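Local coordinates for eukaryotic translation initiation factor 4 gamma 2 (PDB 4IUL), which probably takes part in translation initiation through a MIF4G domain of HEAT repeats that interacts with eIF4A, at residues E86-D92 against Q104-R110; A78-L82 against K164-I168; V187-D191 against L229-L235; D220-M226 against T246-R250. One frame throughout, in Å; residues are numbered along the deposited sequence.

Ten helices and no strands make up the modelled chain, and the four contacts sample this HEAT-repeat array from one side of its centre to the other. Interactions 1 and 2 share helix 74-87 and touch: Phe-108 CE2 lies 3.4 Å from Cys-81 O, and Arg-109 NH1 lies 3.5 Å from Leu-167 CD2. Their centres are 13 Å apart, with interaction 1 nested in the chain loop closed by interaction 2. Interactions 3 and 4 alternate along the sequence, centres 16 Å apart. Between interactions 1 and 3 the centres are 44 Å apart, the nearest atoms about 32 Å. A sulfate, probably from the crystallisation liquor, binds at interaction 1.

Interaction 1 of 4, residues E86-D92 against Q104-R110; sequences EDAPNFD and QSTTFRR. With SO4 (sulfate ion), chain D.
Helix 74-87 gives way at Ala-88 to an extended run (phi/psi -64/133, -68/149 and -79/143 for Ala-88 to Asn-90), which faces the approach to helix 107-127; the CA atoms of Asn-90 and Thr-106 are 5.1 Å apart. Gln-104 (chi1 t, chi2 t) places OE1 4.2 Å from Glu-86 CA and accepts from Arg-109 NE at 3.2 Å. The carbonyl O of Ser-105 lies 2.9 Å from Asn-90 ND2. Thr-106, chi1 p, is the N-cap: its OG1 accepts a weak bond from Arg-109 N (3.5 Å) and donates to a water 2.7 Å away, which in turn donates to Ala-88 O, also at 2.7 Å. The segments thus bracket the link between two successive helices of the HEAT array, and the water joins the cap residue to the first residue beyond the preceding helix. Thr-107 (chi1 m) follows in helical conformation, with OG1 accepting from Phe-91 N at 2.7 Å, 149° at the hydrogen. Here Asn-90 OD1 takes Asp-92 N at 2.9 Å, an Asx turn. Phe-108 sets CB 4.4 Å from Ala-88 CB, its ring reaching Leu-56 and Ile-60 of helix 53-69. Arg-109 brings NH2 to 4.1 Å from Glu-86 CG. Arg-110 closes a two-pronged salt bridge, NH1 to Asp-92 OD1 at 3.0 Å and NE to Asp-92 OD2 at 3.1 Å, while NH1 also donates to sulfate O2 at 3.0 Å; Lys-53 and Lys-57 also hydrogen-bond to the anion.

Interaction 2 of 4, residues A78-L82 against K164-I168; sequences AQLCL and KLDLI
Leu-165 carries the largest buried area, 77 Å², followed by Leu-167 with 55 Å² and Leu-82 with 50 Å². The first two belong to the non-helical run 164-168, the third to helical residues 78-82, and the closest CA pair is Leu-82 to Leu-165, 7.2 Å apart. Leu-165 (chi1 m, chi2 t) points toward the helix and sets CD1 3.5 Å from Ala-78 O and 4.0 Å from Ala-78 CB, with its CD2 4.2 Å from Leu-82 CD2. Leu-167 has the same mt rotamer; its CD1 lies 3.8 Å from Ala-78 O, 3.9 Å from Cys-81 CB and 3.7 Å from Leu-82 N. Both leucines therefore press on the backbone as well as on side chains, by van der Waals packing without hydrogen bonds between the segments; Ala-78 O is engaged by Leu-82 N at 3.1 Å within the helix. Leu-82 (chi1 t, chi2 p) faces both. Between the two leucines, Asp-166 has positive phi (62/33) and directs its carboxylate away, to a salt bridge with Arg-209. It is the C-prime residue of a Schellman motif, with Leu-167 N bonded back to Leu-162 O. That motif ends helix 141-163, and the leucines on either side of Asp-166 pack this HEAT helix terminus against helix 74-87.

Interaction 3 of 4, residues V187-D191 against L229-L235; sequences VQLKD and LMLSKEL
A single residue, Leu-189, provides most of this loop-to-loop contact from its side: it buries 97 Å² of the 256 Å² total. The segments share no hydrogen bond; instead Lys-190 CA makes a CA-H...O contact to Glu-234 O, 3.5 Å long with 146° at the hydrogen. Neither segment forms regular helix or strand. Lys-190 and Glu-234 are nearest in register, with CA atoms 4.9 Å apart. Leu-189 (chi1 t, chi2 p) points toward 229-235 and packs among four of its residues: CD1 meets Leu-229 CD2 at 4.3 Å and Leu-235 CD2 at 3.9 Å, while CD2 packs 3.1 Å from Ser-232 OG and 3.6 Å from Glu-234 CG. Leu-235 CD2 also comes within 3.1 Å of Leu-189 O, a tight fit. Local turns place these residues. Leu-229 to Ser-232 is a type I beta turn, closed by Ser-232 N to Leu-229 O at 3.2 Å, and Ser-232 (chi1 t) then accepts Glu-234 N on OG at 3.3 Å, an ST turn. On the other side Asp-191 N bonds to Gln-188 O at 2.6 Å. The two loops connect helix 170-181 to 193-210 and helix 216-227 to 237-251, an arrangement consistent with the turns of neighbouring HEAT helical hairpins stacked side by side.

Interaction 4 of 4, residues D220-M226 against T246-R250; sequences DQYFARM and TVELR
Helical segments 220-226 and 246-250 run roughly antiparallel, their axes approaching to 10.8 Å with 142° between N-to-C directions (signed crossing -142°); Phe-223 and Val-247 are the nearest pair, CA to CA 6.7 Å. They lie on helices 216-227 and 237-251, which form the C-terminal hairpin of the HEAT array. The polar work is concentrated on Arg-250. Its NH1 and NH2 both donate to Asp-220 OD1, at 2.9 Å and 3.1 Å, a salt bridge with one acceptor oxygen for two nitrogens, while NE is paired with Asp-211. Asp-220 OD2 forms a long, weak ion pair with Lys-216. Thr-246 spends its OG1 on Leu-242 O within its own helix and turns CG2 inward, 4.0 Å from Phe-223 CE2 and 3.7 Å from Met-226 CE. Phe-223 (chi1 m) accepts Arg-250 CD over its ring face, a CH-pi contact 3.7 Å from the centroid and 7° off the normal; Val-247 CG2 sits at the ring edge, 3.8 Å from Phe-223 CD2. Arg-250 thus combines an aliphatic stem covering an aromatic ring with a charged end satisfied by two carboxylates, so its charge is compensated beside an otherwise apolar interface.

Interaction 1 of 4, residues E86-D92 against Q104-R110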
loop_
_atom_site.group_PDB
_atom_site.type_symbol
_atom_site.label_atom_id
_atom_site.label_comp_id
_atom_site.label_asym_id
_atom_site.label_seq_id
_atom_site.Cartn_x
_atom_site.Cartn_y
_atom_site.Cartn_z
ATOM N N GLU A 86 -12.941 0.153 -11.882
ATOM C CA GLU A 86 -13.954 0.885 -12.623
ATOM C C GLU A 86 -14.625 0.080 -13.726
ATOM O O GLU A 86 -15.813 0.258 -13.976
ATOM C CB GLU A 86 -13.354 2.171 -13.218
ATOM C CG GLU A 86 -12.700 3.090 -12.181
ATOM C CD GLU A 86 -12.252 4.436 -12.751
ATOM O OE1 GLU A 86 -11.634 4.460 -13.838
ATOM O OE2 GLU A 86 -12.506 5.474 -12.100
ATOM N N ASP A 87 -13.885 -0.819 -14.369
ATOM C CA ASP A 87 -14.456 -1.595 -15.471
ATOM C C ASP A 87 -14.990 -2.999 -15.165
ATOM O O ASP A 87 -15.892 -3.476 -15.848
ATOM C CB ASP A 87 -13.450 -1.662 -16.630
ATOM C CG ASP A 87 -13.032 -0.276 -17.124
ATOM O OD1 ASP A 87 -13.781 0.693 -16.869
ATOM O OD2 ASP A 87 -11.968 -0.155 -17.774
ATOM N N ALA A 88 -14.453 -3.661 -14.147
ATOM C CA ALA A 88 -14.914 -5.006 -13.812
ATOM C C ALA A 88 -16.375 -5.027 -13.359
ATOM O O ALA A 88 -16.787 -4.216 -12.538
ATOM C CB ALA A 88 -14.033 -5.603 -12.726
ATOM N N PRO A 89 -17.177 -5.960 -13.897
ATOM C CA PRO A 89 -18.593 -6.072 -13.525
ATOM C C PRO A 89 -18.803 -6.541 -12.084
ATOM O O PRO A 89 -17.994 -7.294 -11.546
ATOM C CB PRO A 89 -19.146 -7.067 -14.551
ATOM C CG PRO A 89 -17.940 -7.881 -14.930
ATOM C CD PRO A 89 -16.863 -6.839 -15.038
ATOM N N ASN A 90 -19.895 -6.094 -11.470
ATOM C CA ASN A 90 -20.213 -6.457 -10.097
ATOM C C ASN A 90 -20.810 -7.863 -10.047
ATOM O O ASN A 90 -21.574 -8.252 -10.931
ATOM C CB ASN A 90 -21.214 -5.455 -9.503
ATOM C CG ASN A 90 -21.138 -5.375 -7.980
ATOM O OD1 ASN A 90 -20.943 -6.381 -7.300
ATOM N ND2 ASN A 90 -21.308 -4.172 -7.444
ATOM N N PHE A 91 -20.466 -8.615 -9.005
ATOM C CA PHE A 91 -20.967 -9.976 -8.833
ATOM C C PHE A 91 -21.631 -10.193 -7.474
ATOM O O PHE A 91 -21.935 -11.328 -7.111
ATOM C CB PHE A 91 -19.826 -10.988 -8.989
ATOM C CG PHE A 91 -19.277 -11.076 -10.385
ATOM C CD1 PHE A 91 -20.038 -11.626 -11.413
ATOM C CD2 PHE A 91 -18.007 -10.591 -10.676
ATOM C CE1 PHE A 91 -19.541 -11.690 -12.711
ATOM C CE2 PHE A 91 -17.501 -10.649 -11.969
ATOM C CZ PHE A 91 -18.269 -11.200 -12.990
ATOM N N ASP A 92 -21.858 -9.124 -6.718
ATOM C CA ASP A 92 -22.483 -9.277 -5.407
ATOM C C ASP A 92 -24.001 -9.088 -5.459
ATOM O O ASP A 92 -24.498 -7.959 -5.495
ATOM C CB ASP A 92 -21.884 -8.286 -4.399
ATOM C CG ASP A 92 -20.379 -8.448 -4.226
ATOM O OD1 ASP A 92 -19.841 -9.537 -4.513
ATOM O OD2 ASP A 92 -19.734 -7.476 -3.779
ATOM N N GLN A 104 -19.440 4.247 -5.955
ATOM C CA GLN A 104 -19.524 2.882 -6.451
ATOM C C GLN A 104 -18.931 1.841 -5.498
ATOM O O GLN A 104 -17.879 2.047 -4.897
ATOM C CB GLN A 104 -18.828 2.784 -7.815
ATOM C CG GLN A 104 -18.907 1.409 -8.470
ATOM C CD GLN A 104 -17.985 1.277 -9.678
ATOM O OE1 GLN A 104 -16.766 1.461 -9.570
ATOM N NE2 GLN A 104 -18.562 0.953 -10.833
ATOM N N SER A 105 -19.628 0.720 -5.377
ATOM C CA SER A 105 -19.199 -0.381 -4.538
ATOM C C SER A 105 -19.337 -1.642 -5.380
ATOM O O SER A 105 -20.421 -1.931 -5.893
ATOM C CB SER A 105 -20.091 -0.475 -3.298
ATOM O OG SER A 105 -19.611 -1.468 -2.408
ATOM N N THR A 106 -18.244 -2.386 -5.540
ATOM C CA THR A 106 -18.276 -3.604 -6.344
ATOM C C THR A 106 -17.436 -4.741 -5.768
ATOM O O THR A 106 -16.674 -4.565 -4.813
ATOM C CB THR A 106 -17.762 -3.354 -7.773
ATOM O OG1 THR A 106 -16.363 -3.054 -7.725
ATOM C CG2 THR A 106 -18.501 -2.190 -8.424
ATOM N N THR A 107 -17.585 -5.909 -6.385
ATOM C CA THR A 107 -16.872 -7.113 -6.000
ATOM C C THR A 107 -15.371 -6.832 -5.963
ATOM O O THR A 107 -14.718 -7.054 -4.939
ATOM C CB THR A 107 -17.163 -8.256 -7.012
ATOM O OG1 THR A 107 -18.574 -8.506 -7.045
ATOM C CG2 THR A 107 -16.444 -9.539 -6.612
ATOM N N PHE A 108 -14.832 -6.333 -7.074
ATOM C CA PHE A 108 -13.413 -6.042 -7.142
ATOM C C PHE A 108 -12.964 -5.161 -5.980
ATOM O O PHE A 108 -12.049 -5.528 -5.241
ATOM C CB PHE A 108 -13.035 -5.346 -8.448
ATOM C CG PHE A 108 -11.548 -5.170 -8.616
ATOM C CD1 PHE A 108 -10.753 -6.232 -9.039
ATOM C CD2 PHE A 108 -10.928 -3.977 -8.256
ATOM C CE1 PHE A 108 -9.356 -6.110 -9.097
ATOM C CE2 PHE A 108 -9.533 -3.846 -8.307
ATOM C CZ PHE A 108 -8.746 -4.914 -8.726
ATOM N N ARG A 109 -13.618 -4.013 -5.819
ATOM C CA ARG A 109 -13.269 -3.071 -4.757
ATOM C C ARG A 109 -13.261 -3.694 -3.373
ATOM O O ARG A 109 -12.354 -3.440 -2.587
ATOM C CB ARG A 109 -14.214 -1.858 -4.766
ATOM C CG ARG A 109 -13.995 -0.887 -5.937
ATOM C CD ARG A 109 -14.970 0.279 -5.864
ATOM N NE ARG A 109 -14.890 1.172 -7.016
ATOM C CZ ARG A 109 -13.941 2.086 -7.200
ATOM N NH1 ARG A 109 -12.977 2.238 -6.305
ATOM N NH2 ARG A 109 -13.961 2.856 -8.281
ATOM N N ARG A 110 -14.271 -4.507 -3.089
ATOM C CA ARG A 110 -14.409 -5.184 -1.803
ATOM C C ARG A 110 -13.294 -6.200 -1.525
ATOM O O ARG A 110 -12.745 -6.240 -0.431
ATOM C CB ARG A 110 -15.776 -5.882 -1.743
ATOM C CG ARG A 110 -15.924 -6.922 -0.639
ATOM C CD ARG A 110 -17.346 -7.479 -0.583
ATOM N NE ARG A 110 -17.669 -8.400 -1.676
ATOM C CZ ARG A 110 -17.245 -9.659 -1.746
ATOM N NH1 ARG A 110 -17.593 -10.427 -2.776
ATOM N NH2 ARG A 110 -16.474 -10.156 -0.785
HETATM S S SO4 D . -16.680 -14.191 -1.151
HETATM O O1 SO4 D . -17.119 -14.556 0.208
HETATM O O2 SO4 D . -17.601 -13.190 -1.716
HETATM O O3 SO4 D . -15.321 -13.631 -1.086
HETATM O O4 SO4 D . -16.681 -15.392 -2.007
HETATM O O HOH W 1 -15.682 -3.106 -10.383
#

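Interaction 2 of 4, residues A78-L82 against K164-I168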
loop_
_atom_site.group_PDB
_atom_site.type_symbol
_atom_site.label_atom_id
_atom_site.label_comp_id
_atom_site.label_asym_id
_atom_site.label_seq_id
_atom_site.Cartn_x
_atom_site.Cartn_y
_atom_site.Cartn_z
ATOM N N ALA A 78 -0.895 0.400 -8.788
ATOM C CA ALA A 78 -2.047 1.085 -8.207
ATOM C C ALA A 78 -2.978 1.569 -9.318
ATOM O O ALA A 78 -4.199 1.538 -9.173
ATOM C CB ALA A 78 -1.588 2.268 -7.350
ATOM N N GLN A 79 -2.390 2.006 -10.428
ATOM C CA GLN A 79 -3.166 2.489 -11.562
ATOM C C GLN A 79 -3.886 1.312 -12.221
ATOM O O GLN A 79 -5.005 1.446 -12.718
ATOM C CB GLN A 79 -2.247 3.179 -12.572
ATOM C CG GLN A 79 -2.967 4.109 -13.542
ATOM C CD GLN A 79 -3.663 5.275 -12.846
ATOM O OE1 GLN A 79 -3.067 5.982 -12.033
ATOM N NE2 GLN A 79 -4.931 5.484 -13.174
ATOM N N LEU A 80 -3.238 0.153 -12.218
ATOM C CA LEU A 80 -3.839 -1.042 -12.800
ATOM C C LEU A 80 -5.082 -1.434 -11.985
ATOM O O LEU A 80 -6.114 -1.824 -12.541
ATOM C CB LEU A 80 -2.821 -2.181 -12.808
ATOM C CG LEU A 80 -3.217 -3.479 -13.506
ATOM C CD1 LEU A 80 -3.494 -3.228 -14.987
ATOM C CD2 LEU A 80 -2.079 -4.483 -13.336
ATOM N N CYS A 81 -4.986 -1.313 -10.664
ATOM C CA CYS A 81 -6.114 -1.638 -9.798
ATOM C C CYS A 81 -7.281 -0.668 -10.033
ATOM O O CYS A 81 -8.450 -1.071 -10.000
ATOM C CB CYS A 81 -5.674 -1.621 -8.329
ATOM S SG CYS A 81 -4.583 -3.028 -7.869
ATOM N N LEU A 82 -6.965 0.601 -10.288
ATOM C CA LEU A 82 -8.000 1.606 -10.540
ATOM C C LEU A 82 -8.838 1.256 -11.769
ATOM O O LEU A 82 -10.064 1.306 -11.724
ATOM C CB LEU A 82 -7.375 2.986 -10.735
ATOM C CG LEU A 82 -8.325 4.109 -11.193
ATOM C CD1 LEU A 82 -9.480 4.282 -10.192
ATOM C CD2 LEU A 82 -7.533 5.419 -11.328
ATOM N N LYS A 164 -4.319 7.033 -2.306
ATOM C CA LYS A 164 -4.332 8.224 -3.140
ATOM C C LYS A 164 -5.437 8.173 -4.207
ATOM O O LYS A 164 -5.937 9.207 -4.633
ATOM C CB LYS A 164 -2.954 8.379 -3.790
ATOM C CG LYS A 164 -2.767 9.566 -4.714
ATOM C CD LYS A 164 -1.283 9.700 -5.065
ATOM C CE LYS A 164 -1.055 10.509 -6.334
ATOM N NZ LYS A 164 -1.491 9.753 -7.555
ATOM N N LEU A 165 -5.826 6.968 -4.618
ATOM C CA LEU A 165 -6.862 6.790 -5.640
ATOM C C LEU A 165 -8.183 6.324 -5.026
ATOM O O LEU A 165 -9.088 5.882 -5.738
ATOM C CB LEU A 165 -6.394 5.759 -6.675
ATOM C CG LEU A 165 -5.062 6.046 -7.381
ATOM C CD1 LEU A 165 -4.594 4.818 -8.146
ATOM C CD2 LEU A 165 -5.234 7.220 -8.321
ATOM N N ASP A 166 -8.269 6.425 -3.701
ATOM C CA ASP A 166 -9.440 6.029 -2.923
ATOM C C ASP A 166 -9.778 4.539 -3.036
ATOM O O ASP A 166 -10.945 4.153 -2.966
ATOM C CB ASP A 166 -10.665 6.882 -3.305
ATOM C CG ASP A 166 -11.671 7.020 -2.147
ATOM O OD1 ASP A 166 -11.237 7.349 -1.018
ATOM O OD2 ASP A 166 -12.891 6.810 -2.358
ATOM N N LEU A 167 -8.748 3.710 -3.186
ATOM C CA LEU A 167 -8.924 2.260 -3.296
ATOM C C LEU A 167 -8.872 1.521 -1.946
ATOM O O LEU A 167 -9.241 0.350 -1.870
ATOM C CB LEU A 167 -7.900 1.684 -4.287
ATOM C CG LEU A 167 -8.182 2.125 -5.738
ATOM C CD1 LEU A 167 -7.101 1.620 -6.701
ATOM C CD2 LEU A 167 -9.559 1.602 -6.150
ATOM N N ILE A 168 -8.397 2.192 -0.896
ATOM C CA ILE A 168 -8.383 1.631 0.457
ATOM C C ILE A 168 -8.793 2.770 1.396
ATOM O O ILE A 168 -8.763 3.934 0.997
ATOM C CB ILE A 168 -6.999 1.034 0.879
ATOM C CG1 ILE A 168 -5.863 2.020 0.600
ATOM C CG2 ILE A 168 -6.782 -0.321 0.200
ATOM C CD1 ILE A 168 -5.654 3.027 1.715
#

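Interaction 3 of 4, residues V187-D191 against L229-L235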
loop_
_atom_site.group_PDB
_atom_site.type_symbol
_atom_site.label_atom_id
_atom_site.label_comp_id
_atom_site.label_asym_id
_atom_site.label_seq_id
_atom_site.Cartn_x
_atom_site.Cartn_y
_atom_site.Cartn_z
ATOM N N VAL A 187 15.120 -1.790 18.470
ATOM C CA VAL A 187 15.594 -0.784 17.524
ATOM C C VAL A 187 16.062 0.488 18.235
ATOM O O VAL A 187 15.501 0.881 19.258
ATOM C CB VAL A 187 14.481 -0.411 16.510
ATOM C CG1 VAL A 187 14.987 0.639 15.535
ATOM C CG2 VAL A 187 14.033 -1.652 15.760
ATOM N N GLN A 188 17.096 1.121 17.688
ATOM C CA GLN A 188 17.625 2.357 18.252
ATOM C C GLN A 188 17.273 3.539 17.359
ATOM O O GLN A 188 17.200 3.401 16.139
ATOM C CB GLN A 188 19.142 2.261 18.426
ATOM C CG GLN A 188 19.583 1.290 19.510
ATOM C CD GLN A 188 21.081 1.320 19.739
ATOM O OE1 GLN A 188 21.863 0.939 18.867
ATOM N NE2 GLN A 188 21.489 1.776 20.917
ATOM N N LEU A 189 17.057 4.696 17.981
ATOM C CA LEU A 189 16.691 5.916 17.265
ATOM C C LEU A 189 17.569 6.188 16.045
ATOM O O LEU A 189 17.126 6.801 15.073
ATOM C CB LEU A 189 16.738 7.115 18.222
ATOM C CG LEU A 189 16.529 8.530 17.665
ATOM C CD1 LEU A 189 15.248 8.596 16.854
ATOM C CD2 LEU A 189 16.485 9.527 18.816
ATOM N N LYS A 190 18.813 5.724 16.096
ATOM C CA LYS A 190 19.748 5.922 14.994
ATOM C C LYS A 190 19.450 5.015 13.796
ATOM O O LYS A 190 19.967 5.238 12.700
ATOM C CB LYS A 190 21.183 5.679 15.480
ATOM C CG LYS A 190 21.425 4.277 16.030
ATOM C CD LYS A 190 22.881 4.056 16.408
ATOM C CE LYS A 190 23.116 2.619 16.843
ATOM N NZ LYS A 190 24.551 2.318 17.116
ATOM N N ASP A 191 18.613 4.002 14.000
ATOM C CA ASP A 191 18.280 3.071 12.926
ATOM C C ASP A 191 16.835 3.167 12.444
ATOM O O ASP A 191 16.219 2.154 12.112
ATOM C CB ASP A 191 18.564 1.637 13.374
ATOM C CG ASP A 191 19.974 1.460 13.896
ATOM O OD1 ASP A 191 20.924 1.864 13.192
ATOM O OD2 ASP A 191 20.134 0.915 15.008
ATOM N N LEU A 229 11.643 15.002 17.094
ATOM C CA LEU A 229 12.576 14.054 16.489
ATOM C C LEU A 229 13.386 14.721 15.380
ATOM O O LEU A 229 14.439 14.216 14.981
ATOM C CB LEU A 229 11.835 12.848 15.892
ATOM C CG LEU A 229 11.058 11.875 16.785
ATOM C CD1 LEU A 229 10.414 10.808 15.913
ATOM C CD2 LEU A 229 11.983 11.233 17.806
ATOM N N MET A 230 12.894 15.849 14.875
ATOM C CA MET A 230 13.590 16.549 13.803
ATOM C C MET A 230 14.805 17.309 14.309
ATOM O O MET A 230 15.550 17.893 13.523
ATOM C CB MET A 230 12.644 17.508 13.077
ATOM C CG MET A 230 11.938 18.498 13.968
ATOM S SD MET A 230 10.954 19.650 12.995
ATOM C CE MET A 230 11.850 21.181 13.283
ATOM N N LEU A 231 15.000 17.302 15.623
ATOM C CA LEU A 231 16.140 17.978 16.230
ATOM C C LEU A 231 17.021 16.954 16.930
ATOM O O LEU A 231 17.921 17.308 17.697
ATOM C CB LEU A 231 15.671 19.036 17.231
ATOM C CG LEU A 231 15.624 20.493 16.753
ATOM C CD1 LEU A 231 14.849 20.611 15.451
ATOM C CD2 LEU A 231 14.987 21.344 17.836
ATOM N N SER A 232 16.752 15.681 16.658
ATOM C CA SER A 232 17.512 14.587 17.245
ATOM C C SER A 232 18.896 14.505 16.613
ATOM O O SER A 232 19.045 14.626 15.394
ATOM C CB SER A 232 16.777 13.263 17.036
ATOM O OG SER A 232 17.517 12.185 17.580
ATOM N N LYS A 233 19.909 14.302 17.446
ATOM C CA LYS A 233 21.279 14.207 16.958
ATOM C C LYS A 233 21.596 12.785 16.500
ATOM O O LYS A 233 22.676 12.515 15.978
ATOM C CB LYS A 233 22.258 14.632 18.057
ATOM C CG LYS A 233 22.164 13.807 19.330
ATOM C CD LYS A 233 23.247 14.205 20.323
ATOM C CE LYS A 233 23.263 13.284 21.533
ATOM N NZ LYS A 233 24.429 13.570 22.414
ATOM N N GLU A 234 20.640 11.881 16.685
ATOM C CA GLU A 234 20.820 10.489 16.300
ATOM C C GLU A 234 20.431 10.239 14.844
ATOM O O GLU A 234 20.809 9.222 14.259
ATOM C CB GLU A 234 19.980 9.587 17.205
ATOM C CG GLU A 234 20.096 9.900 18.692
ATOM C CD GLU A 234 21.528 9.867 19.187
ATOM O OE1 GLU A 234 22.195 8.822 19.023
ATOM O OE2 GLU A 234 21.986 10.889 19.743
ATOM N N LEU A 235 19.680 11.169 14.261
ATOM C CA LEU A 235 19.226 11.032 12.882
ATOM C C LEU A 235 20.056 11.834 11.890
ATOM O O LEU A 235 20.484 12.949 12.182
ATOM C CB LEU A 235 17.767 11.474 12.765
ATOM C CG LEU A 235 16.742 10.790 13.671
ATOM C CD1 LEU A 235 15.394 11.464 13.496
ATOM C CD2 LEU A 235 16.654 9.310 13.334
#

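Interaction 4 of 4, residues D220-M226 against T246-R250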
loop_
_atom_site.group_PDB
_atom_site.type_symbol
_atom_site.label_atom_id
_atom_site.label_comp_id
_atom_site.label_asym_id
_atom_site.label_seq_id
_atom_site.Cartn_x
_atom_site.Cartn_y
_atom_site.Cartn_z
ATOM N N ASP A 220 -2.685 15.690 15.378
ATOM C CA ASP A 220 -1.927 16.603 16.231
ATOM C C ASP A 220 -0.900 15.787 16.998
ATOM O O ASP A 220 0.258 16.188 17.141
ATOM C CB ASP A 220 -2.842 17.313 17.231
ATOM C CG ASP A 220 -3.435 18.588 16.681
ATOM O OD1 ASP A 220 -3.188 18.922 15.496
ATOM O OD2 ASP A 220 -4.156 19.261 17.446
ATOM N N GLN A 221 -1.342 14.631 17.480
ATOM C CA GLN A 221 -0.491 13.730 18.241
ATOM C C GLN A 221 0.695 13.237 17.395
ATOM O O GLN A 221 1.826 13.173 17.883
ATOM C CB GLN A 221 -1.327 12.550 18.728
ATOM C CG GLN A 221 -0.797 11.861 19.963
ATOM C CD GLN A 221 -1.689 10.712 20.397
ATOM O OE1 GLN A 221 -2.922 10.809 20.334
ATOM N NE2 GLN A 221 -1.076 9.622 20.851
ATOM N N TYR A 222 0.436 12.896 16.130
ATOM C CA TYR A 222 1.482 12.414 15.226
ATOM C C TYR A 222 2.566 13.467 15.001
ATOM O O TYR A 222 3.760 13.187 15.122
ATOM C CB TYR A 222 0.900 12.063 13.852
ATOM C CG TYR A 222 -0.053 10.886 13.780
ATOM C CD1 TYR A 222 -1.024 10.831 12.776
ATOM C CD2 TYR A 222 0.022 9.821 14.684
ATOM C CE1 TYR A 222 -1.898 9.756 12.668
ATOM C CE2 TYR A 222 -0.850 8.731 14.581
ATOM C CZ TYR A 222 -1.810 8.709 13.568
ATOM O OH TYR A 222 -2.686 7.653 13.446
ATOM N N PHE A 223 2.141 14.679 14.650
ATOM C CA PHE A 223 3.086 15.747 14.371
ATOM C C PHE A 223 3.830 16.308 15.583
ATOM O O PHE A 223 4.857 16.974 15.427
ATOM C CB PHE A 223 2.400 16.865 13.579
ATOM C CG PHE A 223 2.230 16.541 12.121
ATOM C CD1 PHE A 223 1.249 15.640 11.699
ATOM C CD2 PHE A 223 3.092 17.087 11.172
ATOM C CE1 PHE A 223 1.130 15.284 10.352
ATOM C CE2 PHE A 223 2.985 16.739 9.824
ATOM C CZ PHE A 223 2.000 15.833 9.412
ATOM N N ALA A 224 3.323 16.048 16.784
ATOM C CA ALA A 224 4.019 16.502 17.982
ATOM C C ALA A 224 5.231 15.575 18.044
ATOM O O ALA A 224 6.381 16.013 18.138
ATOM C CB ALA A 224 3.148 16.312 19.210
ATOM N N ARG A 225 4.945 14.283 17.959
ATOM C CA ARG A 225 5.962 13.248 17.978
ATOM C C ARG A 225 7.033 13.526 16.916
ATOM O O ARG A 225 8.218 13.289 17.150
ATOM C CB ARG A 225 5.284 11.897 17.741
ATOM C CG ARG A 225 6.197 10.733 17.424
ATOM C CD ARG A 225 7.081 10.344 18.586
ATOM N NE ARG A 225 7.773 9.089 18.299
ATOM C CZ ARG A 225 8.738 8.572 19.050
ATOM N NH1 ARG A 225 9.140 9.202 20.147
ATOM N NH2 ARG A 225 9.298 7.424 18.703
ATOM N N MET A 226 6.612 14.044 15.762
ATOM C CA MET A 226 7.525 14.354 14.663
ATOM C C MET A 226 8.436 15.545 14.956
ATOM O O MET A 226 9.609 15.543 14.567
ATOM C CB MET A 226 6.739 14.625 13.372
ATOM C CG MET A 226 6.213 13.370 12.666
ATOM S SD MET A 226 4.927 13.690 11.425
ATOM C CE MET A 226 5.881 14.231 10.001
ATOM N N THR A 246 7.991 18.466 6.122
ATOM C CA THR A 246 6.651 17.892 6.202
ATOM C C THR A 246 5.827 18.642 7.249
ATOM O O THR A 246 4.693 19.034 6.996
ATOM C CB THR A 246 6.714 16.393 6.563
ATOM O OG1 THR A 246 7.412 15.689 5.529
ATOM C CG2 THR A 246 5.316 15.813 6.702
ATOM N N VAL A 247 6.416 18.844 8.422
ATOM C CA VAL A 247 5.765 19.560 9.511
ATOM C C VAL A 247 5.335 20.967 9.086
ATOM O O VAL A 247 4.209 21.385 9.352
ATOM C CB VAL A 247 6.706 19.663 10.727
ATOM C CG1 VAL A 247 6.263 20.779 11.653
ATOM C CG2 VAL A 247 6.706 18.340 11.475
ATOM N N GLU A 248 6.241 21.683 8.427
ATOM C CA GLU A 248 5.981 23.037 7.954
ATOM C C GLU A 248 4.819 23.079 6.962
ATOM O O GLU A 248 4.076 24.058 6.909
ATOM C CB GLU A 248 7.238 23.600 7.288
ATOM C CG GLU A 248 7.108 25.027 6.789
ATOM C CD GLU A 248 8.353 25.498 6.051
ATOM O OE1 GLU A 248 9.439 25.542 6.674
ATOM O OE2 GLU A 248 8.247 25.817 4.846
ATOM N N LEU A 249 4.672 22.019 6.175
ATOM C CA LEU A 249 3.600 21.943 5.186
ATOM C C LEU A 249 2.247 21.844 5.884
ATOM O O LEU A 249 1.259 22.428 5.438
ATOM C CB LEU A 249 3.807 20.727 4.276
ATOM C CG LEU A 249 2.782 20.502 3.163
ATOM C CD1 LEU A 249 2.747 21.710 2.248
ATOM C CD2 LEU A 249 3.137 19.249 2.374
ATOM N N ARG A 250 2.212 21.113 6.992
ATOM C CA ARG A 250 0.971 20.945 7.734
ATOM C C ARG A 250 0.599 22.231 8.460
ATOM O O ARG A 250 -0.577 22.595 8.527
ATOM C CB ARG A 250 1.094 19.808 8.748
ATOM C CG ARG A 250 -0.252 19.278 9.179
ATOM C CD ARG A 250 -0.312 18.995 10.660
ATOM N NE ARG A 250 -1.643 18.539 11.049
ATOM C CZ ARG A 250 -2.099 18.537 12.296
ATOM N NH1 ARG A 250 -1.334 18.973 13.296
ATOM N NH2 ARG A 250 -3.322 18.097 12.542
#